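Local coordinates for protein ofchtiv-allosamidin (Ostrinia furnacalis, PDB 6JMB) that probably hydrolyses the beta-1,4 bonds of chitin as a group IV insect chitinase of glycoside hydrolase family 18, and here holds the inhibitor allosamidin, at residues 13-16 with 21-24; 36-41 with 55-60; 276-281 with 286-291. All blocks are in the same frame, centred on the assembly; numbering follows the deposited sequence.

Contact 1 (13-16 with 21-24). With NAA (2-acetamido-2-deoxy-beta-D-allopyranose), chain B.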
loop_
_atom_site.group_PDB
_atom_site.type_symbol
_atom_site.label_atom_id
_atom_site.label_comp_id
_atom_site.label_asym_id
_atom_site.label_seq_id
_atom_site.Cartn_x
_atom_site.Cartn_y
_atom_site.Cartn_z
ATOM N N TRP A 13 11.766 5.194 6.077
ATOM C CA TRP A 13 12.390 6.507 5.974
ATOM C C TRP A 13 11.670 7.560 6.808
ATOM O O TRP A 13 12.179 8.681 6.941
ATOM C CB TRP A 13 12.458 6.941 4.501
ATOM C CG TRP A 13 11.139 6.836 3.802
ATOM C CD1 TRP A 13 10.200 7.814 3.686
ATOM C CD2 TRP A 13 10.605 5.683 3.133
ATOM N NE1 TRP A 13 9.114 7.347 2.984
ATOM C CE2 TRP A 13 9.338 6.039 2.640
ATOM C CE3 TRP A 13 11.079 4.385 2.907
ATOM C CZ2 TRP A 13 8.535 5.148 1.931
ATOM C CZ3 TRP A 13 10.277 3.498 2.204
ATOM C CH2 TRP A 13 9.020 3.885 1.726
ATOM N N ALA A 14 10.508 7.236 7.385
ATOM C CA ALA A 14 9.814 8.192 8.243
ATOM C C ALA A 14 10.590 8.516 9.510
ATOM O O ALA A 14 10.251 9.488 10.201
ATOM C CB ALA A 14 8.423 7.660 8.597
ATOM N N THR A 15 11.620 7.736 9.830
ATOM C CA THR A 15 12.456 8.053 10.977
ATOM C C THR A 15 13.188 9.376 10.802
ATOM O O THR A 15 13.587 9.986 11.802
ATOM C CB THR A 15 13.443 6.912 11.239
ATOM O OG1 THR A 15 14.150 7.167 12.461
ATOM C CG2 THR A 15 14.449 6.787 10.097
ATOM N N TYR A 16 13.359 9.844 9.567
ATOM C CA TYR A 16 14.067 11.090 9.303
ATOM C C TYR A 16 13.169 12.317 9.369
ATOM O O TYR A 16 13.679 13.443 9.304
ATOM C CB TYR A 16 14.756 11.038 7.937
ATOM C CG TYR A 16 15.776 9.940 7.831
ATOM C CD1 TYR A 16 16.919 9.950 8.620
ATOM C CD2 TYR A 16 15.588 8.874 6.962
ATOM C CE1 TYR A 16 17.853 8.941 8.532
ATOM C CE2 TYR A 16 16.517 7.857 6.869
ATOM C CZ TYR A 16 17.642 7.892 7.660
ATOM O OH TYR A 16 18.576 6.889 7.572
ATOM N N GLY A 21 6.212 14.548 13.251
ATOM C CA GLY A 21 6.120 13.653 12.112
ATOM C C GLY A 21 7.053 12.463 12.193
ATOM O O GLY A 21 6.878 11.482 11.465
ATOM N N LYS A 22 8.056 12.540 13.064
ATOM C CA LYS A 22 9.036 11.468 13.189
ATOM C C LYS A 22 8.355 10.187 13.647
ATOM O O LYS A 22 7.598 10.187 14.620
ATOM C CB LYS A 22 10.105 11.871 14.204
ATOM C CG LYS A 22 11.250 10.880 14.330
ATOM C CD LYS A 22 12.324 11.419 15.271
ATOM C CE LYS A 22 13.307 10.340 15.693
ATOM N NZ LYS A 22 14.062 9.774 14.544
ATOM N N PHE A 23 8.615 9.089 12.941
ATOM C CA PHE A 23 7.988 7.812 13.269
ATOM C C PHE A 23 9.059 6.739 13.161
ATOM O O PHE A 23 9.528 6.435 12.061
ATOM C CB PHE A 23 6.807 7.520 12.338
ATOM C CG PHE A 23 5.967 6.339 12.757
ATOM C CD1 PHE A 23 6.416 5.043 12.554
ATOM C CD2 PHE A 23 4.718 6.527 13.322
ATOM C CE1 PHE A 23 5.640 3.956 12.926
ATOM C CE2 PHE A 23 3.936 5.449 13.692
ATOM C CZ PHE A 23 4.399 4.162 13.494
ATOM N N ASP A 24 9.441 6.183 14.305
ATOM C CA ASP A 24 10.483 5.175 14.426
ATOM C C ASP A 24 9.847 3.814 14.679
ATOM O O ASP A 24 8.634 3.692 14.888
ATOM C CB ASP A 24 11.407 5.506 15.607
ATOM C CG ASP A 24 12.027 6.885 15.511
ATOM O OD1 ASP A 24 12.299 7.347 14.390
ATOM O OD2 ASP A 24 12.252 7.506 16.574
HETATM C C1 NAA B . 9.766 8.375 -1.113
HETATM C C2 NAA B . 11.282 8.506 -1.069
HETATM C C3 NAA B . 11.699 9.750 -0.333
HETATM C C4 NAA B . 11.061 10.989 -0.863
HETATM C C5 NAA B . 9.540 10.812 -0.915
HETATM C C6 NAA B . 8.854 11.911 -1.640
HETATM C C7 NAA B . 12.375 6.162 -1.074
HETATM C C8 NAA B . 12.899 4.947 -0.290
HETATM N N2 NAA B . 11.800 7.328 -0.329
HETATM O O3 NAA B . 11.218 9.610 1.022
HETATM O O4 NAA B . 11.342 12.048 0.064
HETATM O O5 NAA B . 9.158 9.604 -1.683
HETATM O O6 NAA B . 7.642 11.324 -2.147
HETATM O O7 NAA B . 12.428 6.185 -2.287
#
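Thr15 meets both Lys22 and Asp24 through polar groups. Thr15 OG1 donates to Asp24 OD1 at 2.7 Å, from above the carboxylate plane (38° out of it). Lys22 lies alongside Thr15. Its chain runs extended and bends only at the last torsion (chi4 62°), which brings NZ to Thr15 O at 2.8 Å, in the carbonyl plane on a lone pair. The same NZ forms a salt bridge to Asp24 OD1 at 3.0 Å, on the syn lone pair. OD1 therefore takes two donors. With an alanine in place of this lysine, Thr15 O would probably lose this donor and the Asp24 carboxylate its charged mate.

One backbone bond joins the segments, from Phe23 N to Ala14 O at 3.2 Å. Among apolar groups, Ala14 CB touches Phe23 CB at 4.1 Å.

On the sugar side, one face of the Trp13 ring lies under the N-acetylallosamine unit NAA, with NAA N2 over the ring centre, 4.0 Å above the plane.

Both segments belong to the loop between strands 5-11 and 35-43. Phe23 turns its ring to Phe352, edge to face, and also meets Tyr10. Thr15 and Tyr16 rest on Leu56 of helix 54-59.

Contact 2 (36-41 with 55-60). With AMI (allosamizoline), chain C.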
loop_
_atom_site.group_PDB
_atom_site.type_symbol
_atom_site.label_atom_id
_atom_site.label_comp_id
_atom_site.label_asym_id
_atom_site.label_seq_id
_atom_site.Cartn_x
_atom_site.Cartn_y
_atom_site.Cartn_z
ATOM N N LEU A 36 3.541 -7.196 9.917
ATOM C CA LEU A 36 4.196 -5.897 9.816
ATOM C C LEU A 36 5.313 -6.017 8.794
ATOM O O LEU A 36 6.105 -6.964 8.850
ATOM C CB LEU A 36 4.738 -5.447 11.181
ATOM C CG LEU A 36 3.803 -4.473 11.911
ATOM C CD1 LEU A 36 4.005 -4.505 13.420
ATOM C CD2 LEU A 36 4.035 -3.062 11.371
ATOM N N VAL A 37 5.361 -5.085 7.843
ATOM C CA VAL A 37 6.230 -5.210 6.675
ATOM C C VAL A 37 7.201 -4.035 6.626
ATOM O O VAL A 37 6.780 -2.872 6.607
ATOM C CB VAL A 37 5.420 -5.315 5.373
ATOM C CG1 VAL A 37 6.342 -5.672 4.226
ATOM C CG2 VAL A 37 4.309 -6.357 5.516
ATOM N N TYR A 38 8.500 -4.344 6.582
ATOM C CA TYR A 38 9.567 -3.345 6.535
ATOM C C TYR A 38 9.795 -2.932 5.084
ATOM O O TYR A 38 10.290 -3.724 4.276
ATOM C CB TYR A 38 10.834 -3.976 7.108
ATOM C CG TYR A 38 11.988 -3.034 7.404
ATOM C CD1 TYR A 38 12.795 -2.513 6.387
ATOM C CD2 TYR A 38 12.299 -2.713 8.712
ATOM C CE1 TYR A 38 13.856 -1.656 6.681
ATOM C CE2 TYR A 38 13.360 -1.868 9.016
ATOM C CZ TYR A 38 14.129 -1.349 8.002
ATOM O OH TYR A 38 15.173 -0.510 8.323
ATOM N N ALA A 39 9.465 -1.691 4.747
ATOM C CA ALA A 39 9.655 -1.183 3.391
ATOM C C ALA A 39 10.809 -0.190 3.401
ATOM O O ALA A 39 10.816 0.722 4.230
ATOM C CB ALA A 39 8.385 -0.465 2.926
ATOM N N PHE A 40 11.789 -0.338 2.498
ATOM C CA PHE A 40 11.942 -1.384 1.484
ATOM C C PHE A 40 13.406 -1.808 1.451
ATOM O O PHE A 40 14.302 -1.001 1.765
ATOM C CB PHE A 40 11.658 -0.832 0.082
ATOM C CG PHE A 40 10.209 -0.614 -0.219
ATOM C CD1 PHE A 40 9.367 -1.686 -0.407
ATOM C CD2 PHE A 40 9.703 0.669 -0.362
ATOM C CE1 PHE A 40 8.028 -1.490 -0.702
ATOM C CE2 PHE A 40 8.364 0.878 -0.659
ATOM C CZ PHE A 40 7.525 -0.208 -0.827
ATOM N N ILE A 41 13.654 -3.040 1.030
ATOM C CA ILE A 41 14.951 -3.431 0.507
ATOM C C ILE A 41 14.885 -3.411 -1.015
ATOM O O ILE A 41 13.821 -3.249 -1.613
ATOM C CB ILE A 41 15.426 -4.804 1.042
ATOM C CG1 ILE A 41 14.483 -5.926 0.593
ATOM C CG2 ILE A 41 15.584 -4.763 2.559
ATOM C CD1 ILE A 41 15.025 -7.326 0.886
ATOM N N GLU A 55 22.960 2.520 6.657
ATOM C CA GLU A 55 23.240 3.208 7.915
ATOM C C GLU A 55 22.106 3.003 8.913
ATOM O O GLU A 55 22.349 2.720 10.090
ATOM C CB GLU A 55 23.496 4.695 7.664
ATOM C CG GLU A 55 23.742 5.530 8.930
ATOM C CD GLU A 55 25.016 5.154 9.668
ATOM O OE1 GLU A 55 25.902 4.511 9.066
ATOM O OE2 GLU A 55 25.131 5.514 10.860
ATOM N N LEU A 56 20.860 3.114 8.449
ATOM C CA LEU A 56 19.701 2.864 9.300
ATOM C C LEU A 56 19.465 1.369 9.486
ATOM O O LEU A 56 19.408 0.870 10.621
ATOM C CB LEU A 56 18.466 3.504 8.656
ATOM C CG LEU A 56 17.116 3.211 9.314
ATOM C CD1 LEU A 56 17.086 3.813 10.715
ATOM C CD2 LEU A 56 15.974 3.761 8.461
ATOM N N ASP A 57 19.332 0.643 8.369
ATOM C CA ASP A 57 18.854 -0.735 8.403
ATOM C C ASP A 57 19.826 -1.642 9.142
ATOM O O ASP A 57 19.411 -2.558 9.861
ATOM C CB ASP A 57 18.700 -1.285 6.973
ATOM C CG ASP A 57 17.839 -0.412 6.053
ATOM O OD1 ASP A 57 16.848 0.199 6.510
ATOM O OD2 ASP A 57 18.154 -0.358 4.839
ATOM N N VAL A 58 21.121 -1.443 8.914
ATOM C CA VAL A 58 22.163 -2.354 9.380
ATOM C C VAL A 58 22.964 -1.748 10.531
ATOM O O VAL A 58 22.952 -2.272 11.647
ATOM C CB VAL A 58 23.078 -2.804 8.217
ATOM C CG1 VAL A 58 24.142 -3.770 8.715
ATOM C CG2 VAL A 58 22.249 -3.434 7.092
ATOM N N GLU A 59 23.640 -0.621 10.286
ATOM C CA GLU A 59 24.534 -0.048 11.293
ATOM C C GLU A 59 23.776 0.368 12.552
ATOM O O GLU A 59 24.237 0.121 13.673
ATOM C CB GLU A 59 25.299 1.135 10.695
ATOM C CG GLU A 59 26.170 1.893 11.690
ATOM C CD GLU A 59 27.189 1.002 12.376
ATOM O OE1 GLU A 59 27.719 0.078 11.721
ATOM O OE2 GLU A 59 27.462 1.230 13.574
ATOM N N ARG A 60 22.614 0.994 12.393
ATOM C CA ARG A 60 21.801 1.399 13.532
ATOM C C ARG A 60 20.811 0.326 13.966
ATOM O O ARG A 60 19.992 0.584 14.854
ATOM C CB ARG A 60 21.089 2.724 13.243
ATOM C CG ARG A 60 22.068 3.885 13.049
ATOM C CD ARG A 60 21.389 5.157 12.579
ATOM N NE ARG A 60 20.463 5.689 13.575
ATOM C CZ ARG A 60 19.451 6.511 13.302
ATOM N NH1 ARG A 60 19.202 6.886 12.054
ATOM N NH2 ARG A 60 18.664 6.930 14.283
HETATM C C1 AMI C . 2.683 1.766 -2.679
HETATM C C2 AMI C . 4.129 1.274 -3.090
HETATM C C3 AMI C . 5.018 2.232 -2.468
HETATM C C4 AMI C . 4.202 3.589 -2.459
HETATM C C5 AMI C . 2.914 3.126 -1.965
HETATM C C6 AMI C . 1.744 4.141 -2.233
HETATM C C7 AMI C . 3.142 -0.211 -1.782
HETATM C C8 AMI C . 3.921 -2.545 -1.132
HETATM C C9 AMI C . 1.704 -1.637 -0.223
HETATM N N2 AMI C . 4.243 0.065 -2.607
HETATM N N7 AMI C . 2.929 -1.466 -1.050
HETATM O O3 AMI C . 6.254 2.308 -3.177
HETATM O O4 AMI C . 4.682 4.573 -1.552
HETATM O O6 AMI C . 1.721 4.446 -3.613
HETATM O O7 AMI C . 2.226 0.796 -1.711
HETATM O O HOH W 1 16.663 -1.602 2.942
#
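Tyr38 points its phenol from strand 35-43 at Asp57 of helix 54-59. Its CG stands anti to the backbone N (chi1 -168°), which sends the ring out to the helix. Tyr38 OH donates to Asp57 OD1 at 2.6 Å. Asp57 OD1 sits at the ring edge, in the plane of the phenol. The carboxylate is turned steeply against that ring, with the two planes 75° apart. OD1 is met on its anti side, 28° out of the carboxylate plane. Leu56 adds a looser touch, with CG 4.3 Å from Tyr38 OH.

The other carboxylate oxygen faces a water. This water donates to Asp57 OD2 and to Phe40 O, at 2.7 Å in each case. The contact thus joins a strand of the family 18 TIM barrel to a short helix outside it. Helix 54-59 has a wider pi-type turn, marked by the bond from Arg60 N to Glu55 O.

Phe40 points the other way, into the ligand pocket. A cis peptide bond precedes it. Its CE2 lies 3.6 Å from O3 of the allosamizoline AMI, and Ala39 CB sits over one face of its ring. Around the phenol, Phe66 packs edge to face and Phe63 meets the ring at a slant. Asn62 ND2 is also bonded to Tyr38 OH, and Asp53 N to Asp57 OD2.

Contact 3 (276-281 with 286-291). With NAA (2-acetamido-2-deoxy-beta-D-allopyranose), chain B.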
loop_
_atom_site.group_PDB
_atom_site.type_symbol
_atom_site.label_atom_id
_atom_site.label_comp_id
_atom_site.label_asym_id
_atom_site.label_seq_id
_atom_site.Cartn_x
_atom_site.Cartn_y
_atom_site.Cartn_z
ATOM N N PRO A 276 3.591 19.076 6.114
ATOM C CA PRO A 276 4.813 19.677 6.684
ATOM C C PRO A 276 5.940 18.684 6.908
ATOM O O PRO A 276 7.110 19.090 6.926
ATOM C CB PRO A 276 4.342 20.304 8.007
ATOM C CG PRO A 276 2.891 19.985 8.146
ATOM C CD PRO A 276 2.453 19.078 7.049
ATOM N N TYR A 277 5.632 17.398 7.089
ATOM C CA TYR A 277 6.630 16.371 7.358
ATOM C C TYR A 277 6.923 15.482 6.161
ATOM O O TYR A 277 8.086 15.155 5.914
ATOM C CB TYR A 277 6.186 15.497 8.544
ATOM C CG TYR A 277 5.775 16.303 9.754
ATOM C CD1 TYR A 277 6.717 17.017 10.487
ATOM C CD2 TYR A 277 4.447 16.360 10.161
ATOM C CE1 TYR A 277 6.351 17.767 11.588
ATOM C CE2 TYR A 277 4.070 17.108 11.265
ATOM C CZ TYR A 277 5.028 17.811 11.972
ATOM O OH TYR A 277 4.664 18.557 13.072
ATOM N N THR A 278 5.892 15.076 5.413
ATOM C CA THR A 278 6.114 14.284 4.207
ATOM C C THR A 278 6.718 15.130 3.091
ATOM O O THR A 278 7.495 14.614 2.279
ATOM C CB THR A 278 4.809 13.611 3.773
ATOM O OG1 THR A 278 3.769 14.589 3.691
ATOM C CG2 THR A 278 4.399 12.540 4.788
ATOM N N ALA A 279 6.359 16.414 3.028
ATOM C CA ALA A 279 7.072 17.419 2.232
ATOM C C ALA A 279 7.155 17.077 0.743
ATOM O O ALA A 279 8.202 17.240 0.111
ATOM C CB ALA A 279 8.457 17.716 2.813
ATOM N N GLU A 280 6.044 16.630 0.161
ATOM C CA GLU A 280 5.991 16.334 -1.269
ATOM C C GLU A 280 4.656 16.819 -1.816
ATOM O O GLU A 280 3.607 16.278 -1.456
ATOM C CB GLU A 280 6.158 14.836 -1.524
ATOM C CG GLU A 280 6.382 14.483 -2.985
ATOM C CD GLU A 280 7.641 15.114 -3.545
ATOM O OE1 GLU A 280 8.690 15.050 -2.870
ATOM O OE2 GLU A 280 7.579 15.680 -4.657
ATOM N N SER A 281 4.687 17.830 -2.684
ATOM C CA SER A 281 3.458 18.309 -3.302
ATOM C C SER A 281 2.740 17.157 -3.993
ATOM O O SER A 281 3.356 16.360 -4.706
ATOM C CB SER A 281 3.775 19.405 -4.318
ATOM O OG SER A 281 4.374 20.523 -3.687
ATOM N N TYR A 286 -2.512 11.197 6.499
ATOM C CA TYR A 286 -3.714 11.448 7.290
ATOM C C TYR A 286 -3.387 12.243 8.551
ATOM O O TYR A 286 -4.133 13.158 8.921
ATOM C CB TYR A 286 -4.449 10.148 7.645
ATOM C CG TYR A 286 -5.637 10.416 8.539
ATOM C CD1 TYR A 286 -6.817 10.928 8.016
ATOM C CD2 TYR A 286 -5.559 10.215 9.917
ATOM C CE1 TYR A 286 -7.904 11.204 8.837
ATOM C CE2 TYR A 286 -6.635 10.495 10.744
ATOM C CZ TYR A 286 -7.802 10.983 10.196
ATOM O OH TYR A 286 -8.885 11.268 11.009
ATOM N N ASN A 287 -2.284 11.902 9.229
ATOM C CA ASN A 287 -1.880 12.651 10.418
ATOM C C ASN A 287 -1.745 14.132 10.104
ATOM O O ASN A 287 -2.212 14.987 10.868
ATOM C CB ASN A 287 -0.576 12.092 11.006
ATOM C CG ASN A 287 0.616 12.206 10.058
ATOM O OD1 ASN A 287 0.509 11.961 8.853
ATOM N ND2 ASN A 287 1.775 12.559 10.616
ATOM N N GLU A 288 -1.147 14.450 8.959
ATOM C CA GLU A 288 -0.945 15.843 8.585
ATOM C C GLU A 288 -2.257 16.502 8.204
ATOM O O GLU A 288 -2.519 17.644 8.597
ATOM C CB GLU A 288 0.040 15.914 7.421
ATOM C CG GLU A 288 1.427 15.411 7.768
ATOM C CD GLU A 288 2.325 15.302 6.564
ATOM O OE1 GLU A 288 1.918 14.681 5.557
ATOM O OE2 GLU A 288 3.451 15.842 6.621
ATOM N N PHE A 289 -3.104 15.804 7.452
ATOM C CA PHE A 289 -4.289 16.470 6.932
ATOM C C PHE A 289 -5.397 16.587 7.969
ATOM O O PHE A 289 -6.110 17.599 7.999
ATOM C CB PHE A 289 -4.803 15.825 5.647
ATOM C CG PHE A 289 -5.710 16.737 4.875
ATOM C CD1 PHE A 289 -5.240 17.972 4.452
ATOM C CD2 PHE A 289 -7.029 16.395 4.620
ATOM C CE1 PHE A 289 -6.062 18.852 3.767
ATOM C CE2 PHE A 289 -7.867 17.268 3.922
ATOM C CZ PHE A 289 -7.375 18.501 3.498
ATOM N N CYS A 290 -5.566 15.580 8.830
ATOM C CA CYS A 290 -6.548 15.732 9.895
ATOM C C CYS A 290 -6.196 16.911 10.788
ATOM O O CYS A 290 -7.082 17.650 11.235
ATOM C CB CYS A 290 -6.715 14.427 10.684
ATOM S SG CYS A 290 -5.408 13.938 11.860
ATOM N N TYR A 291 -4.904 17.131 11.026
ATOM C CA TYR A 291 -4.493 18.271 11.832
ATOM C C TYR A 291 -4.780 19.581 11.110
ATOM O O TYR A 291 -5.301 20.528 11.715
ATOM C CB TYR A 291 -3.013 18.152 12.178
ATOM C CG TYR A 291 -2.537 19.227 13.118
ATOM C CD1 TYR A 291 -2.833 19.171 14.473
ATOM C CD2 TYR A 291 -1.802 20.304 12.647
ATOM C CE1 TYR A 291 -2.399 20.165 15.336
ATOM C CE2 TYR A 291 -1.366 21.299 13.497
ATOM C CZ TYR A 291 -1.667 21.223 14.836
ATOM O OH TYR A 291 -1.231 22.215 15.684
HETATM C C1 NAA B . 9.766 8.375 -1.113
HETATM C C2 NAA B . 11.282 8.506 -1.069
HETATM C C3 NAA B . 11.699 9.750 -0.333
HETATM C C4 NAA B . 11.061 10.989 -0.863
HETATM C C5 NAA B . 9.540 10.812 -0.915
HETATM C C6 NAA B . 8.854 11.911 -1.640
HETATM C C7 NAA B . 12.375 6.162 -1.074
HETATM C C8 NAA B . 12.899 4.947 -0.290
HETATM N N2 NAA B . 11.800 7.328 -0.329
HETATM O O3 NAA B . 11.218 9.610 1.022
HETATM O O4 NAA B . 11.342 12.048 0.064
HETATM O O5 NAA B . 9.158 9.604 -1.683
HETATM O O6 NAA B . 7.642 11.324 -2.147
HETATM O O7 NAA B . 12.428 6.185 -2.287
#
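Glu288 reaches from helix 286-295 into the turn at Pro276, Tyr277 and Thr278, and its carboxylate is held by three hydrogen bonds from that turn. OE2 takes two backbone N-H groups. Tyr277 N meets it at 2.7 Å, nearly in line with the C-O bond. Thr278 N meets it at 2.8 Å on the syn side, 24° out of the carboxylate plane. Thr278 OG1 donates to the other oxygen, OE1, at 2.6 Å, on its syn lone pair. The Thr278 side chain thus works together with its own N-H, which fixes the rotation of the carboxylate.

Pro276 CD lies 3.4 Å from Glu288 OE2. The Tyr277 and Glu288 side chains cross at a slant, yet ring and carboxylate lie nearly parallel, 19° apart; CD2 of Tyr277 is 4.0 Å from Glu288 CG.

The turn precedes strand 283-285, which pairs antiparallel with strand 243-256 and leads into the helix. This excursion between barrel strands 243-256 and 341-345 is consistent with the small alpha+beta insertion that many family 18 chitinases carry on the TIM barrel. Glu288 CG stands anti to the carbonyl carbon (chi1 -64°), and the chain then extends toward the turn. OE1 is also bonded to Gly285 N, just before the helix. Farther along the helix, Cys290 is tied to Cys356 by a disulfide. Past Thr278, the loop carries Glu280, whose OE1 lies 3.4 Å from NAA C6.

Each contact sends one residue to the bound allosamidin, while the paired side chains stand back, about 7 to 9 Å from an NAA sugar (Thr278, Ala14, Asp57). Trp13 of contact 1 and Glu280 of contact 3 both touch the same NAA sugar. Phe40 of contact 2 touches the allosamizoline and also an NAA sugar. Contact 1 touches both of the others. Trp13 CZ3 packs 3.9 Å from Phe40 CD2. Thr15 CG2 also meets Leu56 CD2 at 3.8 Å. Toward contact 3, Gly21 CA lies 3.6 Å from Tyr277 CG. Centres are about 12 Å apart for contacts 1 and 2, about 13 Å for 1 and 3, and about 23 Å for 2 and 3, which do not touch.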